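Local coordinates for protein tumour necrosis factor receptor (Ectromelia virus, PDB 3ON9) that probably binds host tumour necrosis factor and chemokines outside the cell to blunt immune defence, this chain being its C-terminal, chemokine-sequestering SECRET domain, at residues Met15-Lys20 against Thr35-Ile40; Ile83-Cys89 against Ser110-Val116; Ser121-Ile127 against Tyr144-Leu150. Numbering follows the deposited sequence.

In the fold
Contact 1 comes first along the chain: after strand 8-16 the chain passes through strands 24-26 and 30-34 and turns into 38-45, whose start meets residues 15-20, so the contact bridges the two sheets of a beta sandwich. Contact 2 then closes the loop between 83-89 and 110-116 within the mixed sheet, and contact 3 closes the hairpin of strands 122-130 and 140-145 at the edge of the antiparallel sheet. The three follow one another in series, with none enclosed by another. Strand 38-45 lies beside 82-89, joining contacts 1 and 2; Y16 pairs with N122, joining 1 and 3; and L85 and V113 pack on V125 and Y144 across the core.

Contact 1: Met15-Lys20 against Thr35-Ile40; sequences MYPVNK and TSELTI
Residues 15-20 leave strand 8-16 after Y16 and continue as extended loop, turned by a cis peptide bond before P17; N19 alone departs from this, with phi/psi of -112/-8°. Residues 35-40 make a tight turn at S36 and E37 (psi -4 and -17°) and enter strand 38-45 at L38. No backbone hydrogen bond joins the segments, whose CA atoms come nearest at K20 and T35, 6.5 Å apart. The turn is held by T35, chi1 p: OG1 of T35 accepts from N of E37 (3.1 Å, an ST turn) and from N of L38 (3.1 Å), while T35 N bonds L38 O at 2.9 Å. Threonine suits this place because its short hydroxyl reaches the amides ahead of it. From the turn E37 (chi1 p, chi2 t) extends its carboxylate to the loop, where OE2 takes the amide N of N19 at 2.7 Å, OE1 takes ND2 of N19 at 3.0 Å, and K20 N adds a weak bond to OE2 at 3.4 Å. K20 lays its aliphatic part on the turn, CE 3.5 Å from S36 OG. Beneath the polar layer the flexible M15 puts SD 4.1 Å from L38 CD1 and CE 3.8 Å from I40 CD1; V18 CG1 lies 3.9 Å from L38 CD1. Y56 and A63 of the first sheet and I87 of the second continue this apolar layer. Apolar side chains facing between two sheets, closed at the end by a carboxylate gripping loop amides, make this one end of the SECRET domain's beta sandwich.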
loop_
_atom_site.group_PDB
_atom_site.type_symbol
_atom_site.label_atom_id
_atom_site.label_comp_id
_atom_site.label_asym_id
_atom_site.label_seq_id
_atom_site.Cartn_x
_atom_site.Cartn_y
_atom_site.Cartn_z
ATOM N N MET A 15 -0.964 -5.265 9.026
ATOM C CA MET A 15 -0.713 -6.703 9.082
ATOM C C MET A 15 -0.662 -7.235 10.509
ATOM O O MET A 15 -0.140 -6.574 11.401
ATOM C CB MET A 15 0.620 -7.027 8.390
ATOM C CG MET A 15 0.674 -6.573 6.938
ATOM S SD MET A 15 2.248 -6.968 6.149
ATOM C CE MET A 15 3.319 -5.757 6.932
ATOM N N TYR A 16 -1.189 -8.436 10.710
ATOM C CA TYR A 16 -1.103 -9.101 12.000
ATOM C C TYR A 16 -1.134 -10.607 11.788
ATOM O O TYR A 16 -1.918 -11.092 10.991
ATOM C CB TYR A 16 -2.287 -8.691 12.884
ATOM C CG TYR A 16 -2.144 -9.157 14.310
ATOM C CD1 TYR A 16 -1.585 -8.330 15.274
ATOM C CD2 TYR A 16 -2.536 -10.431 14.683
ATOM C CE1 TYR A 16 -1.424 -8.762 16.579
ATOM C CE2 TYR A 16 -2.385 -10.866 15.988
ATOM C CZ TYR A 16 -1.834 -10.025 16.924
ATOM O OH TYR A 16 -1.686 -10.460 18.218
ATOM N N PRO A 17 -0.263 -11.354 12.487
ATOM C CA PRO A 17 0.788 -10.872 13.384
ATOM C C PRO A 17 2.131 -10.768 12.661
ATOM O O PRO A 17 2.403 -11.551 11.743
ATOM C CB PRO A 17 0.911 -11.999 14.417
ATOM C CG PRO A 17 0.427 -13.248 13.683
ATOM C CD PRO A 17 -0.299 -12.827 12.423
ATOM N N VAL A 18 2.960 -9.820 13.078
ATOM C CA VAL A 18 4.340 -9.781 12.601
ATOM C C VAL A 18 5.279 -10.109 13.750
ATOM O O VAL A 18 4.972 -9.841 14.920
ATOM C CB VAL A 18 4.732 -8.435 11.935
ATOM C CG1 VAL A 18 3.864 -8.184 10.703
ATOM C CG2 VAL A 18 4.638 -7.270 12.913
ATOM N N ASN A 19 6.410 -10.722 13.412
ATOM C CA ASN A 19 7.391 -11.146 14.394
ATOM C C ASN A 19 8.687 -10.353 14.315
ATOM O O ASN A 19 9.563 -10.515 15.167
ATOM C CB ASN A 19 7.723 -12.616 14.185
ATOM C CG ASN A 19 6.517 -13.503 14.332
ATOM O OD1 ASN A 19 5.958 -13.625 15.421
ATOM N ND2 ASN A 19 6.104 -14.132 13.234
ATOM N N LYS A 20 8.813 -9.523 13.285
ATOM C CA LYS A 20 10.038 -8.763 13.047
ATOM C C LYS A 20 9.740 -7.279 12.974
ATOM O O LYS A 20 8.709 -6.871 12.428
ATOM C CB LYS A 20 10.691 -9.192 11.733
ATOM C CG LYS A 20 10.937 -10.682 11.580
ATOM C CD LYS A 20 11.845 -11.216 12.658
ATOM C CE LYS A 20 12.100 -12.696 12.437
ATOM N NZ LYS A 20 12.989 -13.253 13.488
ATOM N N THR A 35 10.942 -7.382 5.578
ATOM C CA THR A 35 11.582 -7.931 6.764
ATOM C C THR A 35 12.080 -9.296 6.324
ATOM O O THR A 35 11.995 -9.632 5.142
ATOM C CB THR A 35 10.589 -8.098 7.923
ATOM O OG1 THR A 35 9.572 -9.044 7.558
ATOM C CG2 THR A 35 9.941 -6.770 8.244
ATOM N N SER A 36 12.595 -10.088 7.252
ATOM C CA SER A 36 13.058 -11.419 6.894
ATOM C C SER A 36 11.889 -12.386 6.753
ATOM O O SER A 36 12.096 -13.541 6.393
ATOM C CB SER A 36 14.026 -11.953 7.944
ATOM O OG SER A 36 13.419 -11.974 9.225
ATOM N N GLU A 37 10.665 -11.932 7.047
ATOM C CA GLU A 37 9.499 -12.831 6.975
ATOM C C GLU A 37 8.409 -12.377 5.995
ATOM O O GLU A 37 7.549 -13.173 5.611
ATOM C CB GLU A 37 8.887 -13.052 8.366
ATOM C CG GLU A 37 8.174 -11.822 8.891
ATOM C CD GLU A 37 7.557 -12.013 10.265
ATOM O OE1 GLU A 37 7.547 -13.144 10.796
ATOM O OE2 GLU A 37 7.088 -11.003 10.816
ATOM N N LEU A 38 8.445 -11.109 5.592
ATOM C CA LEU A 38 7.412 -10.548 4.715
ATOM C C LEU A 38 8.021 -9.550 3.751
ATOM O O LEU A 38 8.857 -8.748 4.148
ATOM C CB LEU A 38 6.338 -9.823 5.548
ATOM C CG LEU A 38 5.253 -10.698 6.175
ATOM C CD1 LEU A 38 4.636 -10.014 7.397
ATOM C CD2 LEU A 38 4.193 -11.048 5.155
ATOM N N THR A 39 7.597 -9.585 2.486
ATOM C CA THR A 39 8.028 -8.563 1.534
ATOM C C THR A 39 6.785 -7.962 0.893
ATOM O O THR A 39 5.885 -8.684 0.462
ATOM C CB THR A 39 8.927 -9.128 0.427
ATOM O OG1 THR A 39 10.078 -9.751 1.015
ATOM C CG2 THR A 39 9.394 -8.001 -0.515
ATOM N N ILE A 40 6.741 -6.637 0.857
ATOM C CA ILE A 40 5.664 -5.930 0.174
ATOM C C ILE A 40 6.264 -5.259 -1.056
ATOM O O ILE A 40 7.192 -4.454 -0.938
ATOM C CB ILE A 40 5.018 -4.869 1.067
ATOM C CG1 ILE A 40 4.550 -5.490 2.389
ATOM C CG2 ILE A 40 3.855 -4.196 0.324
ATOM C CD1 ILE A 40 4.163 -4.463 3.444
#

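Contact 2: Ile83-Cys89 against Ser110-Val116; sequences INLEIKC and SETVTVV
L85 (chi1 t, chi2 p) lies beside V113, its CB 4.3 Å from V113 CG2, on the face that also carries I83, I87, E111 and V115. Both segments are regular beta strand and run parallel, their axes 4.6 Å apart at closest and 10° from alignment. I83 pairs with E111, and the register runs unbroken to K88 with V116, CA atoms 4.6 to 4.9 Å apart. I83, L85 and I87 each bond through N and O to the two residues flanking their partner, as in a parallel pair, and C89 N closes the series: I83 N to S110 O (2.9 Å), T112 N to I83 O (3.0 Å), L85 N to T112 O (3.0 Å), T114 N to L85 O (2.9 Å), I87 N to T114 O (2.9 Å), V116 N to I87 O (2.9 Å) and C89 N to V116 O (2.9 Å). This is the parallel pair in the mixed sheet of the SECRET beta sandwich; strand 38-45 flanks 82-89, and strand 95-97 flanks 110-116. Beta-branched and aliphatic residues suit the inward face, where V125 and Y144 of the opposing sheet meet them; I87 CD1 also lies 4.3 Å from V113 CG1. E111 turns its carboxylate from the pair, OE1 bonding to Y129 and H109. The other face is more polar, with N84, E86, K88, T112 and T114, although V116 is buried there under the methylenes of K88 (CD to V116 CB, 3.7 Å). One water donates to L85 O (2.6 Å) and T112 OG1 (3.0 Å) and hydrogen-bonds T114 OG1 (3.1 Å). At the C-terminal end C89 is disulfide-bonded to C119, just beyond the partner strand.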
loop_
_atom_site.group_PDB
_atom_site.type_symbol
_atom_site.label_atom_id
_atom_site.label_comp_id
_atom_site.label_asym_id
_atom_site.label_seq_id
_atom_site.Cartn_x
_atom_site.Cartn_y
_atom_site.Cartn_z
ATOM N N ILE A 83 -1.683 0.347 -10.208
ATOM C CA ILE A 83 -1.023 0.039 -8.942
ATOM C C ILE A 83 -1.113 -1.458 -8.685
ATOM O O ILE A 83 -2.213 -2.004 -8.580
ATOM C CB ILE A 83 -1.675 0.791 -7.770
ATOM C CG1 ILE A 83 -1.465 2.303 -7.913
ATOM C CG2 ILE A 83 -1.128 0.298 -6.438
ATOM C CD1 ILE A 83 -0.019 2.765 -7.699
ATOM N N ASN A 84 0.030 -2.131 -8.614
ATOM C CA ASN A 84 0.058 -3.542 -8.234
ATOM C C ASN A 84 0.790 -3.691 -6.922
ATOM O O ASN A 84 1.820 -3.060 -6.694
ATOM C CB ASN A 84 0.749 -4.413 -9.292
ATOM C CG ASN A 84 -0.009 -4.459 -10.607
ATOM O OD1 ASN A 84 -1.245 -4.356 -10.637
ATOM N ND2 ASN A 84 0.728 -4.632 -11.704
ATOM N N LEU A 85 0.271 -4.549 -6.061
ATOM C CA LEU A 85 0.845 -4.733 -4.747
ATOM C C LEU A 85 0.824 -6.211 -4.431
ATOM O O LEU A 85 -0.196 -6.864 -4.606
ATOM C CB LEU A 85 -0.027 -4.001 -3.726
ATOM C CG LEU A 85 0.534 -3.786 -2.335
ATOM C CD1 LEU A 85 1.759 -2.850 -2.392
ATOM C CD2 LEU A 85 -0.550 -3.204 -1.431
ATOM N N GLU A 86 1.953 -6.738 -3.975
ATOM C CA GLU A 86 2.036 -8.133 -3.574
ATOM C C GLU A 86 2.620 -8.217 -2.178
ATOM O O GLU A 86 3.632 -7.576 -1.877
ATOM C CB GLU A 86 2.924 -8.914 -4.552
ATOM C CG GLU A 86 3.198 -10.355 -4.122
ATOM C CD GLU A 86 4.461 -10.929 -4.761
ATOM O OE1 GLU A 86 4.328 -11.677 -5.757
ATOM O OE2 GLU A 86 5.582 -10.621 -4.284
ATOM N N ILE A 87 1.957 -8.984 -1.315
ATOM C CA ILE A 87 2.475 -9.273 0.013
ATOM C C ILE A 87 2.950 -10.728 0.017
ATOM O O ILE A 87 2.146 -11.655 -0.155
ATOM C CB ILE A 87 1.401 -9.038 1.107
ATOM C CG1 ILE A 87 0.955 -7.563 1.132
ATOM C CG2 ILE A 87 1.933 -9.452 2.489
ATOM C CD1 ILE A 87 -0.097 -7.179 0.097
ATOM N N LYS A 88 4.253 -10.922 0.204
ATOM C CA LYS A 88 4.868 -12.249 0.094
ATOM C C LYS A 88 5.358 -12.765 1.441
ATOM O O LYS A 88 6.268 -12.187 2.040
ATOM C CB LYS A 88 6.026 -12.212 -0.915
ATOM C CG LYS A 88 6.960 -13.431 -0.887
ATOM C CD LYS A 88 6.220 -14.713 -1.262
ATOM C CE LYS A 88 7.180 -15.814 -1.718
ATOM N NZ LYS A 88 8.240 -16.119 -0.702
ATOM N N CYS A 89 4.727 -13.845 1.917
ATOM C CA CYS A 89 5.137 -14.527 3.142
ATOM C C CYS A 89 6.362 -15.376 2.876
ATOM O O CYS A 89 6.510 -15.918 1.792
ATOM C CB CYS A 89 4.041 -15.477 3.638
ATOM S SG CYS A 89 2.508 -14.667 4.197
ATOM N N SER A 110 -6.361 1.646 -12.066
ATOM C CA SER A 110 -6.619 0.214 -11.932
ATOM C C SER A 110 -5.690 -0.279 -10.847
ATOM O O SER A 110 -4.587 0.251 -10.697
ATOM C CB SER A 110 -6.291 -0.519 -13.234
ATOM O OG SER A 110 -6.916 0.099 -14.345
ATOM N N GLU A 111 -6.121 -1.272 -10.088
ATOM C CA GLU A 111 -5.247 -1.815 -9.060
ATOM C C GLU A 111 -5.474 -3.306 -8.830
ATOM O O GLU A 111 -6.575 -3.826 -9.046
ATOM C CB GLU A 111 -5.334 -0.996 -7.760
ATOM C CG GLU A 111 -6.718 -0.691 -7.234
ATOM C CD GLU A 111 -7.503 0.323 -8.064
ATOM O OE1 GLU A 111 -6.970 1.389 -8.463
ATOM O OE2 GLU A 111 -8.678 0.038 -8.315
ATOM N N THR A 112 -4.400 -3.993 -8.450
ATOM C CA THR A 112 -4.481 -5.397 -8.054
ATOM C C THR A 112 -3.666 -5.593 -6.800
ATOM O O THR A 112 -2.593 -4.995 -6.636
ATOM C CB THR A 112 -3.971 -6.369 -9.131
ATOM O OG1 THR A 112 -2.533 -6.360 -9.164
ATOM C CG2 THR A 112 -4.546 -6.008 -10.489
ATOM N N VAL A 113 -4.193 -6.419 -5.907
ATOM C CA VAL A 113 -3.542 -6.736 -4.654
ATOM C C VAL A 113 -3.504 -8.242 -4.528
ATOM O O VAL A 113 -4.534 -8.915 -4.663
ATOM C CB VAL A 113 -4.301 -6.141 -3.461
ATOM C CG1 VAL A 113 -3.704 -6.650 -2.152
ATOM C CG2 VAL A 113 -4.281 -4.608 -3.538
ATOM N N THR A 114 -2.311 -8.769 -4.294
ATOM C CA THR A 114 -2.068 -10.205 -4.252
ATOM C C THR A 114 -1.388 -10.569 -2.942
ATOM O O THR A 114 -0.592 -9.789 -2.434
ATOM C CB THR A 114 -1.136 -10.621 -5.403
ATOM O OG1 THR A 114 -1.829 -10.484 -6.648
ATOM C CG2 THR A 114 -0.664 -12.063 -5.234
ATOM N N VAL A 115 -1.687 -11.750 -2.414
ATOM C CA VAL A 115 -0.987 -12.251 -1.231
ATOM C C VAL A 115 -0.465 -13.658 -1.537
ATOM O O VAL A 115 -1.128 -14.433 -2.237
ATOM C CB VAL A 115 -1.892 -12.246 0.027
ATOM C CG1 VAL A 115 -3.180 -13.052 -0.214
ATOM C CG2 VAL A 115 -1.139 -12.763 1.230
ATOM N N VAL A 116 0.734 -13.968 -1.042
ATOM C CA VAL A 116 1.371 -15.260 -1.279
ATOM C C VAL A 116 1.681 -15.904 0.075
ATOM O O VAL A 116 2.567 -15.458 0.807
ATOM C CB VAL A 116 2.662 -15.130 -2.143
ATOM C CG1 VAL A 116 3.141 -16.508 -2.579
ATOM C CG2 VAL A 116 2.419 -14.238 -3.382
HETATM O O HOH W 1 -0.847 -7.552 -7.047
#

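Contact 3: Ser121-Ile127 against Tyr144-Leu150; sequences SNLDVYI and YHTSYIL
This is an antiparallel hairpin pairing that frays into a side-chain-held loop, at the edge of the five-stranded antiparallel sheet of the SECRET domain. V125 and Y144 form a hydrogen-bonded pair (CA atoms 5.0 Å apart), with V125 N to Y144 O at 2.9 Å and Y144 N to V125 O at 2.8 Å; D124 and H145 are the next, non-hydrogen-bonded pair, D124 CA lying 4.5 Å from H145 CA. One more backbone bond follows, T146 N to L123 O (3.0 Å), before residues 146-150 leave the strand, T146 at phi/psi -84/-22°. There T146 OG1 (chi1 p) takes the place of a strand carbonyl, accepting from L123 N at 3.0 Å. D124 (chi1 m) organises the curl: OD1 takes H145 ND1 at 2.7 Å and OD2 takes L150 N at 2.8 Å, so one buried carboxylate serves both an imidazole and a backbone amide. N122 (chi1 m) gives ND2 to Y148 O at 2.9 Å, an amide being able to replace a backbone donor. Water enters the curl: one molecule accepts from S147 N (3.1 Å), and another donates to D124 OD2 (2.7 Å) and L150 O (2.8 Å) and accepts from Y126 OH (3.0 Å). On the other face V125 CB meets Y144 CD2 at 3.9 Å, and I127 CD1 meets CE2 of Y144 at 4.2 Å. S121 and N122 face Y16 as a classic beta bulge. Strand 8-16 thus flanks 122-130 on the side away from 140-145, while V125, I127 and Y144 pack on strand 110-116 of the facing sheet.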
loop_
_atom_site.group_PDB
_atom_site.type_symbol
_atom_site.label_atom_id
_atom_site.label_comp_id
_atom_site.label_asym_id
_atom_site.label_seq_id
_atom_site.Cartn_x
_atom_site.Cartn_y
_atom_site.Cartn_z
ATOM N N SER A 121 -2.945 -13.453 9.848
ATOM C CA SER A 121 -4.327 -13.640 10.280
ATOM C C SER A 121 -5.191 -12.443 9.874
ATOM O O SER A 121 -6.391 -12.589 9.668
ATOM C CB SER A 121 -4.392 -13.870 11.793
ATOM O OG SER A 121 -4.033 -12.715 12.510
ATOM N N ASN A 122 -4.580 -11.265 9.749
ATOM C CA ASN A 122 -5.293 -10.081 9.269
ATOM C C ASN A 122 -4.407 -9.309 8.312
ATOM O O ASN A 122 -3.253 -9.047 8.623
ATOM C CB ASN A 122 -5.665 -9.121 10.416
ATOM C CG ASN A 122 -6.381 -9.802 11.568
ATOM O OD1 ASN A 122 -5.796 -10.615 12.287
ATOM N ND2 ASN A 122 -7.648 -9.433 11.781
ATOM N N LEU A 123 -4.958 -8.944 7.162
ATOM C CA LEU A 123 -4.240 -8.140 6.180
ATOM C C LEU A 123 -5.221 -7.128 5.626
ATOM O O LEU A 123 -6.255 -7.504 5.070
ATOM C CB LEU A 123 -3.713 -9.028 5.050
ATOM C CG LEU A 123 -3.143 -8.333 3.806
ATOM C CD1 LEU A 123 -2.013 -7.352 4.186
ATOM C CD2 LEU A 123 -2.653 -9.352 2.781
ATOM N N ASP A 124 -4.903 -5.846 5.779
ATOM C CA ASP A 124 -5.725 -4.770 5.237
ATOM C C ASP A 124 -4.863 -3.979 4.266
ATOM O O ASP A 124 -3.707 -3.669 4.569
ATOM C CB ASP A 124 -6.187 -3.815 6.345
ATOM C CG ASP A 124 -6.970 -4.505 7.441
ATOM O OD1 ASP A 124 -7.861 -5.314 7.132
ATOM O OD2 ASP A 124 -6.692 -4.214 8.617
ATOM N N VAL A 125 -5.429 -3.638 3.114
ATOM C CA VAL A 125 -4.752 -2.783 2.155
ATOM C C VAL A 125 -5.674 -1.633 1.767
ATOM O O VAL A 125 -6.868 -1.833 1.531
ATOM C CB VAL A 125 -4.360 -3.577 0.902
ATOM C CG1 VAL A 125 -3.797 -2.649 -0.166
ATOM C CG2 VAL A 125 -3.342 -4.632 1.283
ATOM N N TYR A 126 -5.124 -0.424 1.735
ATOM C CA TYR A 126 -5.832 0.721 1.182
ATOM C C TYR A 126 -4.985 1.373 0.109
ATOM O O TYR A 126 -3.820 1.688 0.337
ATOM C CB TYR A 126 -6.159 1.751 2.264
ATOM C CG TYR A 126 -6.821 1.178 3.494
ATOM C CD1 TYR A 126 -8.207 1.057 3.581
ATOM C CD2 TYR A 126 -6.059 0.758 4.571
ATOM C CE1 TYR A 126 -8.803 0.520 4.726
ATOM C CE2 TYR A 126 -6.645 0.225 5.708
ATOM C CZ TYR A 126 -8.004 0.113 5.781
ATOM O OH TYR A 126 -8.553 -0.416 6.938
ATOM N N ILE A 127 -5.579 1.566 -1.059
ATOM C CA ILE A 127 -4.935 2.334 -2.122
ATOM C C ILE A 127 -5.813 3.556 -2.341
ATOM O O ILE A 127 -6.979 3.429 -2.709
ATOM C CB ILE A 127 -4.829 1.520 -3.407
ATOM C CG1 ILE A 127 -4.014 0.253 -3.133
ATOM C CG2 ILE A 127 -4.152 2.365 -4.512
ATOM C CD1 ILE A 127 -4.038 -0.758 -4.251
ATOM N N TYR A 144 -9.169 -3.337 0.927
ATOM C CA TYR A 144 -9.146 -4.795 0.924
ATOM C C TYR A 144 -8.952 -5.291 2.351
ATOM O O TYR A 144 -8.173 -4.711 3.111
ATOM C CB TYR A 144 -7.977 -5.328 0.093
ATOM C CG TYR A 144 -7.853 -4.792 -1.319
ATOM C CD1 TYR A 144 -8.169 -5.587 -2.404
ATOM C CD2 TYR A 144 -7.381 -3.505 -1.559
ATOM C CE1 TYR A 144 -8.047 -5.110 -3.701
ATOM C CE2 TYR A 144 -7.247 -3.021 -2.850
ATOM C CZ TYR A 144 -7.579 -3.835 -3.915
ATOM O OH TYR A 144 -7.456 -3.379 -5.207
ATOM N N HIS A 145 -9.646 -6.369 2.709
ATOM C CA HIS A 145 -9.499 -6.962 4.037
ATOM C C HIS A 145 -9.613 -8.482 3.973
ATOM O O HIS A 145 -10.589 -8.997 3.425
ATOM C CB HIS A 145 -10.603 -6.445 4.979
ATOM C CG HIS A 145 -10.729 -4.955 5.011
ATOM N ND1 HIS A 145 -9.773 -4.139 5.579
ATOM C CD2 HIS A 145 -11.703 -4.132 4.554
ATOM C CE1 HIS A 145 -10.147 -2.879 5.459
ATOM N NE2 HIS A 145 -11.320 -2.846 4.844
ATOM N N THR A 146 -8.639 -9.198 4.533
ATOM C CA THR A 146 -8.736 -10.663 4.592
ATOM C C THR A 146 -9.540 -11.168 5.780
ATOM O O THR A 146 -10.044 -12.294 5.758
ATOM C CB THR A 146 -7.354 -11.338 4.630
ATOM O OG1 THR A 146 -6.661 -10.975 5.836
ATOM C CG2 THR A 146 -6.524 -10.918 3.418
ATOM N N SER A 147 -9.648 -10.344 6.814
ATOM C CA SER A 147 -10.333 -10.729 8.037
ATOM C C SER A 147 -10.840 -9.473 8.730
ATOM O O SER A 147 -11.194 -8.496 8.064
ATOM C CB SER A 147 -9.386 -11.515 8.944
ATOM O OG SER A 147 -10.070 -12.093 10.053
ATOM N N TYR A 148 -10.887 -9.502 10.058
ATOM C CA TYR A 148 -11.297 -8.327 10.816
ATOM C C TYR A 148 -10.360 -7.176 10.514
ATOM O O TYR A 148 -9.148 -7.377 10.332
ATOM C CB TYR A 148 -11.330 -8.618 12.320
ATOM C CG TYR A 148 -12.292 -9.715 12.693
ATOM C CD1 TYR A 148 -13.660 -9.502 12.642
ATOM C CD2 TYR A 148 -11.829 -10.959 13.091
ATOM C CE1 TYR A 148 -14.558 -10.505 12.982
ATOM C CE2 TYR A 148 -12.710 -11.965 13.441
ATOM C CZ TYR A 148 -14.070 -11.734 13.380
ATOM O OH TYR A 148 -14.945 -12.743 13.729
ATOM N N ILE A 149 -10.924 -5.975 10.452
ATOM C CA ILE A 149 -10.164 -4.777 10.111
ATOM C C ILE A 149 -9.345 -4.278 11.293
ATOM O O ILE A 149 -9.885 -4.012 12.367
ATOM C CB ILE A 149 -11.111 -3.663 9.636
ATOM C CG1 ILE A 149 -11.947 -4.160 8.453
ATOM C CG2 ILE A 149 -10.316 -2.414 9.269
ATOM C CD1 ILE A 149 -12.987 -3.176 7.988
ATOM N N LEU A 150 -8.034 -4.165 11.086
ATOM C CA LEU A 150 -7.102 -3.756 12.134
ATOM C C LEU A 150 -7.198 -2.270 12.450
ATOM O O LEU A 150 -7.317 -1.437 11.549
ATOM C CB LEU A 150 -5.672 -4.085 11.699
ATOM C CG LEU A 150 -5.387 -5.565 11.482
ATOM C CD1 LEU A 150 -4.055 -5.752 10.724
ATOM C CD2 LEU A 150 -5.414 -6.327 12.815
HETATM O O HOH W 2 -8.471 -13.081 12.106
HETATM O O HOH W 3 -7.985 -8.004 7.852
HETATM O O HOH W 4 -6.549 -1.573 8.902
#